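Local coordinates for Ulp1-like SUMO protease (Chaetomium thermophilum, PDB 6DG4), which is a cysteine protease of the peptidase C48 family that probably cleaves SUMO from its precursors and conjugates, seen here as its catalytic domain, at residues F49-L60 with P229-L240. Residues are numbered along the deposited sequence; the frame is centred on the assembly and turned at random. Where two conformers were deposited one is given.
Sequences FEEKLLPATAWL and PLQRQRIAAVLL
R232 reaches from helix 228-241 into the curved segment L53-A58, in the Ulp1-type (C48) cysteine protease fold. The segment includes the type I beta turn P55-A58. The arginine chain is extended from CG to NE, and its guanidinium lies among backbone carbonyls. NH1 and NH2 meet A58 O end-on, at 2.8 Å from NH1 and 3.0 Å from NH2. NH1 also bonds L53 O, nearly straight at 165° and almost in the guanidinium plane. P55 O and A56 O sit over one face and make no direct hydrogen bond to the group. L60 CD1 comes in obliquely, 3.2 Å from R232 NH1. NH2 also forms a salt bridge with D201, which probably helps hold the guanidinium and balance its buried charge.

Apolar side chains meet further along the helix. In L53, chi1 of 176° swings CG toward the helix, and with chi2 at 53° CD2 meets A236 CB at 3.7 Å and lies near I235 and L239. L54 CD2 touches the same A236 methyl. The F49 ring turns its edge to A236 O, while its CZ lies 3.6 Å from L240 CD2. V64 of helix 62-80 touches both L53 and L239. At the other end, A56 CB rests on the P229 ring. Water 3 accepts from R232 NE and donates to A56 O, 2.8 Å from each.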
ATOM      1  N   PHE A  49       3.173 -11.461 -13.507  1.00  9.62           N
ATOM      2  CA  PHE A  49       4.531 -10.932 -13.536  1.00  9.99           C
ATOM      3  C   PHE A  49       4.890 -10.410 -14.920  1.00  9.34           C
ATOM      4  O   PHE A  49       5.374  -9.280 -15.062  1.00 11.12           O
ATOM      5  CB  PHE A  49       5.504 -12.036 -13.101  1.00 10.42           C
ATOM      6  CG  PHE A  49       5.348 -12.431 -11.659  1.00  9.69           C
ATOM      7  CD1 PHE A  49       6.054 -11.768 -10.669  1.00  9.93           C
ATOM      8  CD2 PHE A  49       4.470 -13.436 -11.288  1.00 10.34           C
ATOM      9  CE1 PHE A  49       5.901 -12.110  -9.345  1.00 11.04           C
ATOM     10  CE2 PHE A  49       4.307 -13.773  -9.962  1.00 11.17           C
ATOM     11  CZ  PHE A  49       5.024 -13.109  -8.991  1.00 10.98           C
ATOM     12  N   GLU A  50       4.646 -11.218 -15.954  1.00 10.35           N
ATOM     13  CA  GLU A  50       5.125 -10.893 -17.291  1.00 10.12           C
ATOM     14  C   GLU A  50       4.371  -9.716 -17.893  1.00 10.37           C
ATOM     15  O   GLU A  50       4.959  -8.898 -18.606  1.00 12.08           O
ATOM     16  CB  GLU A  50       4.984 -12.118 -18.191  1.00 11.38           C
ATOM     17  CG  GLU A  50       5.473 -11.902 -19.602  1.00 12.89           C
ATOM     18  CD  GLU A  50       5.382 -13.149 -20.433  1.00 15.08           C
ATOM     19  OE1 GLU A  50       4.366 -13.873 -20.308  1.00 15.57           O
ATOM     20  OE2 GLU A  50       6.334 -13.408 -21.198  1.00 16.75           O
ATOM     21  N   GLU A  51       3.067  -9.619 -17.639  1.00 10.20           N
ATOM     22  CA  GLU A  51       2.252  -8.607 -18.288  1.00 10.73           C
ATOM     23  C   GLU A  51       1.774  -7.507 -17.359  1.00  9.61           C
ATOM     24  O   GLU A  51       1.511  -6.398 -17.834  1.00 12.61           O
ATOM     25  CB  GLU A  51       1.027  -9.258 -18.951  1.00 12.20           C
ATOM     26  CG  GLU A  51       1.394 -10.257 -20.044  1.00 15.51           C
ATOM     27  CD  GLU A  51       0.185 -10.875 -20.701  1.00 20.09           C
ATOM     28  OE1 GLU A  51      -0.686 -10.120 -21.168  1.00 23.05           O
ATOM     29  OE2 GLU A  51       0.095 -12.118 -20.745  1.00 23.16           O
ATOM     30  N   LYS A  52       1.689  -7.771 -16.052  0.61  9.01           N
ATOM     31  CA  LYS A  52       1.033  -6.860 -15.120  0.61  9.49           C
ATOM     32  C   LYS A  52       1.959  -6.354 -14.017  0.61  9.53           C
ATOM     33  O   LYS A  52       1.482  -5.805 -13.019  0.61 10.04           O
ATOM     34  CB  LYS A  52      -0.212  -7.523 -14.525  0.61 10.18           C
ATOM     35  CG  LYS A  52      -1.191  -8.066 -15.566  0.61 12.33           C
ATOM     36  CD  LYS A  52      -1.749  -6.958 -16.454  0.61 14.12           C
ATOM     37  CE  LYS A  52      -2.716  -7.507 -17.499  0.61 17.95           C
ATOM     38  NZ  LYS A  52      -3.335  -6.427 -18.308  0.61 21.97           N
ATOM     39  N   LEU A  53       3.276  -6.487 -14.186  1.00  9.23           N
ATOM     40  CA  LEU A  53       4.212  -5.980 -13.189  1.00  8.63           C
ATOM     41  C   LEU A  53       5.574  -5.638 -13.778  1.00  8.91           C
ATOM     42  O   LEU A  53       6.036  -4.498 -13.662  1.00  9.60           O
ATOM     43  CB  LEU A  53       4.371  -6.983 -12.039  1.00  8.50           C
ATOM     44  CG  LEU A  53       5.398  -6.622 -10.961  1.00  8.61           C
ATOM     45  CD1 LEU A  53       5.198  -5.230 -10.373  1.00  9.83           C
ATOM     46  CD2 LEU A  53       5.353  -7.661  -9.847  1.00 10.03           C
ATOM     47  N   LEU A  54       6.231  -6.603 -14.407  1.00  9.03           N
ATOM     48  CA  LEU A  54       7.647  -6.440 -14.707  1.00  9.38           C
ATOM     49  C   LEU A  54       7.988  -5.470 -15.833  1.00  9.17           C
ATOM     50  O   LEU A  54       8.989  -4.753 -15.718  1.00 11.77           O
ATOM     51  CB  LEU A  54       8.297  -7.800 -14.979  1.00  9.82           C
ATOM     52  CG  LEU A  54       8.464  -8.653 -13.725  1.00 10.07           C
ATOM     53  CD1 LEU A  54       8.869 -10.069 -14.113  1.00 10.24           C
ATOM     54  CD2 LEU A  54       9.476  -8.028 -12.772  1.00 10.63           C
ATOM     55  N   PRO A  55       7.246  -5.414 -16.938  1.00 10.13           N
ATOM     56  CA  PRO A  55       7.596  -4.434 -17.975  1.00  9.35           C
ATOM     57  C   PRO A  55       7.558  -3.024 -17.407  1.00 10.35           C
ATOM     58  O   PRO A  55       6.653  -2.665 -16.652  1.00 11.31           O
ATOM     59  CB  PRO A  55       6.529  -4.642 -19.054  1.00 10.89           C
ATOM     60  CG  PRO A  55       6.030  -6.033 -18.830  1.00 10.66           C
ATOM     61  CD  PRO A  55       6.088  -6.233 -17.333  1.00 10.61           C
ATOM     62  N   ALA A  56       8.559  -2.225 -17.776  1.00 10.45           N
ATOM     63  CA  ALA A  56       8.689  -0.884 -17.226  1.00 11.27           C
ATOM     64  C   ALA A  56       7.506   0.008 -17.576  1.00  9.68           C
ATOM     65  O   ALA A  56       7.300   1.027 -16.906  1.00 11.74           O
ATOM     66  CB  ALA A  56       9.984  -0.247 -17.728  1.00 11.51           C
ATOM     67  N   THR A  57       6.724  -0.348 -18.598  1.00 10.47           N
ATOM     68  CA  THR A  57       5.561   0.445 -18.984  1.00 11.08           C
ATOM     69  C   THR A  57       4.238  -0.267 -18.722  1.00 11.70           C
ATOM     70  O   THR A  57       3.198   0.191 -19.206  1.00 13.04           O
ATOM     71  CB  THR A  57       5.636   0.890 -20.452  1.00 12.58           C
ATOM     72  OG1 THR A  57       5.568  -0.243 -21.329  1.00 13.16           O
ATOM     73  CG2 THR A  57       6.918   1.674 -20.715  1.00 14.55           C
ATOM     74  N   ALA A  58       4.243  -1.356 -17.959  1.00 11.12           N
ATOM     75  CA  ALA A  58       3.017  -2.096 -17.701  1.00 11.38           C
ATOM     76  C   ALA A  58       2.203  -1.440 -16.596  1.00  9.97           C
ATOM     77  O   ALA A  58       2.744  -0.958 -15.597  1.00 11.31           O
ATOM     78  CB  ALA A  58       3.341  -3.536 -17.298  1.00 12.07           C
ATOM     79  N   TRP A  59       0.891  -1.444 -16.767  1.00 11.14           N
ATOM     80  CA  TRP A  59      -0.001  -1.038 -15.693  1.00  9.29           C
ATOM     81  C   TRP A  59      -0.222  -2.234 -14.768  1.00  9.41           C
ATOM     82  O   TRP A  59      -0.579  -3.325 -15.221  1.00 13.07           O
ATOM     83  CB  TRP A  59      -1.317  -0.535 -16.278  1.00 12.16           C
ATOM     84  CG  TRP A  59      -1.192   0.754 -17.051  1.00 15.25           C
ATOM     85  CD1 TRP A  59      -0.546   0.937 -18.245  1.00 18.24           C
ATOM     86  CD2 TRP A  59      -1.741   2.035 -16.695  1.00 17.40           C
ATOM     87  NE1 TRP A  59      -0.660   2.247 -18.651  1.00 20.00           N
ATOM     88  CE2 TRP A  59      -1.388   2.941 -17.719  1.00 18.41           C
ATOM     89  CE3 TRP A  59      -2.502   2.499 -15.617  1.00 18.44           C
ATOM     90  CZ2 TRP A  59      -1.767   4.282 -17.694  1.00 20.01           C
ATOM     91  CZ3 TRP A  59      -2.873   3.836 -15.591  1.00 19.46           C
ATOM     92  CH2 TRP A  59      -2.505   4.710 -16.624  1.00 20.58           C
ATOM     93  N   LEU A  60       0.020  -2.038 -13.476  1.00  9.65           N
ATOM     94  CA  LEU A  60      -0.134  -3.122 -12.515  1.00  9.44           C
ATOM     95  C   LEU A  60      -1.607  -3.486 -12.336  1.00 10.89           C
ATOM     96  O   LEU A  60      -2.504  -2.651 -12.493  1.00 13.24           O
ATOM     97  CB  LEU A  60       0.469  -2.719 -11.165  1.00 10.65           C
ATOM     98  CG  LEU A  60       1.970  -2.984 -10.968  1.00 10.82           C
ATOM     99  CD1 LEU A  60       2.810  -2.358 -12.062  1.00 12.76           C
ATOM    100  CD2 LEU A  60       2.433  -2.491  -9.597  1.00 11.96           C
ATOM    101  N   PRO A 229      11.368   1.161 -12.695  1.00  8.28           N
ATOM    102  CA  PRO A 229      11.574  -0.136 -13.372  1.00  9.36           C
ATOM    103  C   PRO A 229      12.250  -1.156 -12.473  1.00  8.22           C
ATOM    104  O   PRO A 229      11.854  -2.329 -12.436  1.00  9.22           O
ATOM    105  CB  PRO A 229      12.417   0.241 -14.595  1.00 10.05           C
ATOM    106  CG  PRO A 229      11.965   1.641 -14.912  1.00 10.22           C
ATOM    107  CD  PRO A 229      11.788   2.288 -13.553  1.00  9.35           C
ATOM    108  N   LEU A 230      13.247  -0.724 -11.708  1.00  8.58           N
ATOM    109  CA  LEU A 230      13.872  -1.617 -10.744  1.00  9.17           C
ATOM    110  C   LEU A 230      12.909  -1.980  -9.619  1.00  8.57           C
ATOM    111  O   LEU A 230      12.875  -3.132  -9.171  1.00  8.88           O
ATOM    112  CB  LEU A 230      15.125  -0.947 -10.199  1.00 10.06           C
ATOM    113  CG  LEU A 230      15.789  -1.597  -8.997  1.00 11.34           C
ATOM    114  CD1 LEU A 230      16.181  -3.033  -9.302  1.00 11.58           C
ATOM    115  CD2 LEU A 230      16.996  -0.743  -8.609  1.00 12.07           C
ATOM    116  N   GLN A 231      12.120  -1.019  -9.146  1.00  7.75           N
ATOM    117  CA  GLN A 231      11.168  -1.316  -8.082  1.00  7.61           C
ATOM    118  C   GLN A 231      10.168  -2.385  -8.505  1.00  7.95           C
ATOM    119  O   GLN A 231       9.735  -3.186  -7.671  1.00  8.24           O
ATOM    120  CB  GLN A 231      10.450  -0.036  -7.673  1.00  8.24           C
ATOM    121  CG  GLN A 231       9.461  -0.178  -6.524  1.00  8.22           C
ATOM    122  CD  GLN A 231      10.091  -0.432  -5.174  1.00  8.72           C
ATOM    123  OE1 GLN A 231      11.142  -1.064  -5.053  1.00  9.99           O
ATOM    124  NE2 GLN A 231       9.422   0.053  -4.134  1.00 11.79           N
ATOM    125  N   ARG A 232       9.794  -2.430  -9.788  1.00  7.85           N
ATOM    126  CA  ARG A 232       8.929  -3.508 -10.256  1.00  7.75           C
ATOM    127  C   ARG A 232       9.578  -4.868 -10.031  1.00  8.09           C
ATOM    128  O   ARG A 232       8.907  -5.824  -9.630  1.00  8.50           O
ATOM    129  CB  ARG A 232       8.595  -3.320 -11.735  1.00  8.60           C
ATOM    130  CG  ARG A 232       7.737  -2.107 -12.012  1.00  8.86           C
ATOM    131  CD  ARG A 232       7.806  -1.735 -13.485  1.00  8.02           C
ATOM    132  NE  ARG A 232       7.002  -0.550 -13.766  1.00  8.88           N
ATOM    133  CZ  ARG A 232       5.719  -0.580 -14.111  1.00  8.17           C
ATOM    134  NH1 ARG A 232       5.082  -1.736 -14.217  1.00  9.26           N
ATOM    135  NH2 ARG A 232       5.066   0.555 -14.324  1.00  9.77           N
ATOM    136  N   GLN A 233      10.880  -4.979 -10.318  1.00  8.64           N
ATOM    137  CA  GLN A 233      11.587  -6.232 -10.092  1.00  9.33           C
ATOM    138  C   GLN A 233      11.629  -6.576  -8.612  1.00  8.25           C
ATOM    139  O   GLN A 233      11.496  -7.747  -8.235  1.00  8.81           O
ATOM    140  CB  GLN A 233      13.021  -6.137 -10.602  1.00 12.23           C
ATOM    141  CG  GLN A 233      13.174  -5.988 -12.067  1.00 17.39           C
ATOM    142  CD  GLN A 233      14.638  -6.081 -12.447  1.00 25.91           C
ATOM    143  OE1 GLN A 233      15.069  -7.003 -13.144  1.00 33.09           O
ATOM    144  NE2 GLN A 233      15.417  -5.139 -11.959  1.00 28.53           N
ATOM    145  N   ARG A 234      11.841  -5.568  -7.761  1.00  8.30           N
ATOM    146  CA  ARG A 234      11.893  -5.810  -6.325  1.00  7.98           C
ATOM    147  C   ARG A 234      10.538  -6.251  -5.792  1.00  7.80           C
ATOM    148  O   ARG A 234      10.462  -7.160  -4.958  1.00  8.63           O
ATOM    149  CB  ARG A 234      12.377  -4.553  -5.605  1.00  7.77           C
ATOM    150  CG  ARG A 234      13.813  -4.159  -5.972  1.00  9.81           C
ATOM    151  CD  ARG A 234      14.334  -3.002  -5.112  1.00 10.35           C
ATOM    152  NE  ARG A 234      14.296  -3.397  -3.711  1.00 12.80           N
ATOM    153  CZ  ARG A 234      15.167  -4.215  -3.126  1.00 13.30           C
ATOM    154  NH1 ARG A 234      16.204  -4.715  -3.787  1.00 11.92           N
ATOM    155  NH2 ARG A 234      14.988  -4.544  -1.861  1.00 17.21           N
ATOM    156  N   ILE A 235       9.457  -5.617  -6.257  1.00  8.10           N
ATOM    157  CA  ILE A 235       8.118  -6.040  -5.861  1.00  7.32           C
ATOM    158  C   ILE A 235       7.881  -7.480  -6.282  1.00  8.04           C
ATOM    159  O   ILE A 235       7.339  -8.289  -5.519  1.00  8.26           O
ATOM    160  CB  ILE A 235       7.061  -5.091  -6.454  1.00  8.05           C
ATOM    161  CG1 ILE A 235       7.153  -3.709  -5.802  1.00  8.78           C
ATOM    162  CG2 ILE A 235       5.649  -5.668  -6.283  1.00  8.94           C
ATOM    163  CD1 ILE A 235       6.459  -2.627  -6.612  1.00 10.56           C
ATOM    164  N   ALA A 236       8.288  -7.829  -7.506  1.00  7.70           N
ATOM    165  CA  ALA A 236       8.142  -9.202  -7.974  1.00  8.26           C
ATOM    166  C   ALA A 236       8.877 -10.172  -7.057  1.00  8.26           C
ATOM    167  O   ALA A 236       8.340 -11.221  -6.681  1.00  8.89           O
ATOM    168  CB  ALA A 236       8.663  -9.324  -9.407  1.00  9.24           C
ATOM    169  N   ALA A 237      10.117  -9.836  -6.686  1.00  7.48           N
ATOM    170  CA  ALA A 237      10.885 -10.693  -5.791  1.00  7.42           C
ATOM    171  C   ALA A 237      10.196 -10.853  -4.439  1.00  7.40           C
ATOM    172  O   ALA A 237      10.152 -11.958  -3.883  1.00  8.28           O
ATOM    173  CB  ALA A 237      12.297 -10.132  -5.612  1.00  8.43           C
ATOM    174  N   VAL A 238       9.671  -9.756  -3.882  1.00  7.98           N
ATOM    175  CA  VAL A 238       8.963  -9.834  -2.605  1.00  8.13           C
ATOM    176  C   VAL A 238       7.767 -10.773  -2.712  1.00  8.49           C
ATOM    177  O   VAL A 238       7.521 -11.601  -1.825  1.00  8.87           O
ATOM    178  CB  VAL A 238       8.547  -8.428  -2.133  1.00  8.72           C
ATOM    179  CG1 VAL A 238       7.584  -8.520  -0.957  1.00 10.21           C
ATOM    180  CG2 VAL A 238       9.771  -7.610  -1.748  1.00 10.39           C
ATOM    181  N   LEU A 239       6.998 -10.660  -3.798  1.00  8.76           N
ATOM    182  CA  LEU A 239       5.847 -11.539  -3.965  1.00  8.63           C
ATOM    183  C   LEU A 239       6.281 -12.999  -4.069  1.00  7.77           C
ATOM    184  O   LEU A 239       5.688 -13.877  -3.431  1.00  9.44           O
ATOM    185  CB  LEU A 239       5.028 -11.117  -5.186  1.00  8.56           C
ATOM    186  CG  LEU A 239       4.362  -9.742  -5.090  1.00  9.36           C
ATOM    187  CD1 LEU A 239       3.785  -9.321  -6.423  1.00  9.23           C
ATOM    188  CD2 LEU A 239       3.275  -9.703  -4.015  1.00 11.52           C
ATOM    189  N   LEU A 240       7.337 -13.278  -4.840  1.00  8.92           N
ATOM    190  CA  LEU A 240       7.824 -14.649  -4.962  1.00  8.62           C
ATOM    191  C   LEU A 240       8.370 -15.167  -3.638  1.00  9.35           C
ATOM    192  O   LEU A 240       8.272 -16.365  -3.349  1.00 10.03           O
ATOM    193  CB  LEU A 240       8.915 -14.722  -6.030  1.00  9.50           C
ATOM    194  CG  LEU A 240       8.458 -14.422  -7.454  1.00  9.07           C
ATOM    195  CD1 LEU A 240       9.644 -14.327  -8.390  1.00 11.36           C
ATOM    196  CD2 LEU A 240       7.478 -15.480  -7.932  1.00 10.33           C
TER
HETATM  197  O   HOH W   1      10.959  -2.937 -15.041  1.00 21.90           O
HETATM  198  O   HOH W   2      11.162  -4.504 -14.199  1.00 28.27           O
HETATM  199  O   HOH W   3       8.503   1.766 -14.454  1.00 11.27           O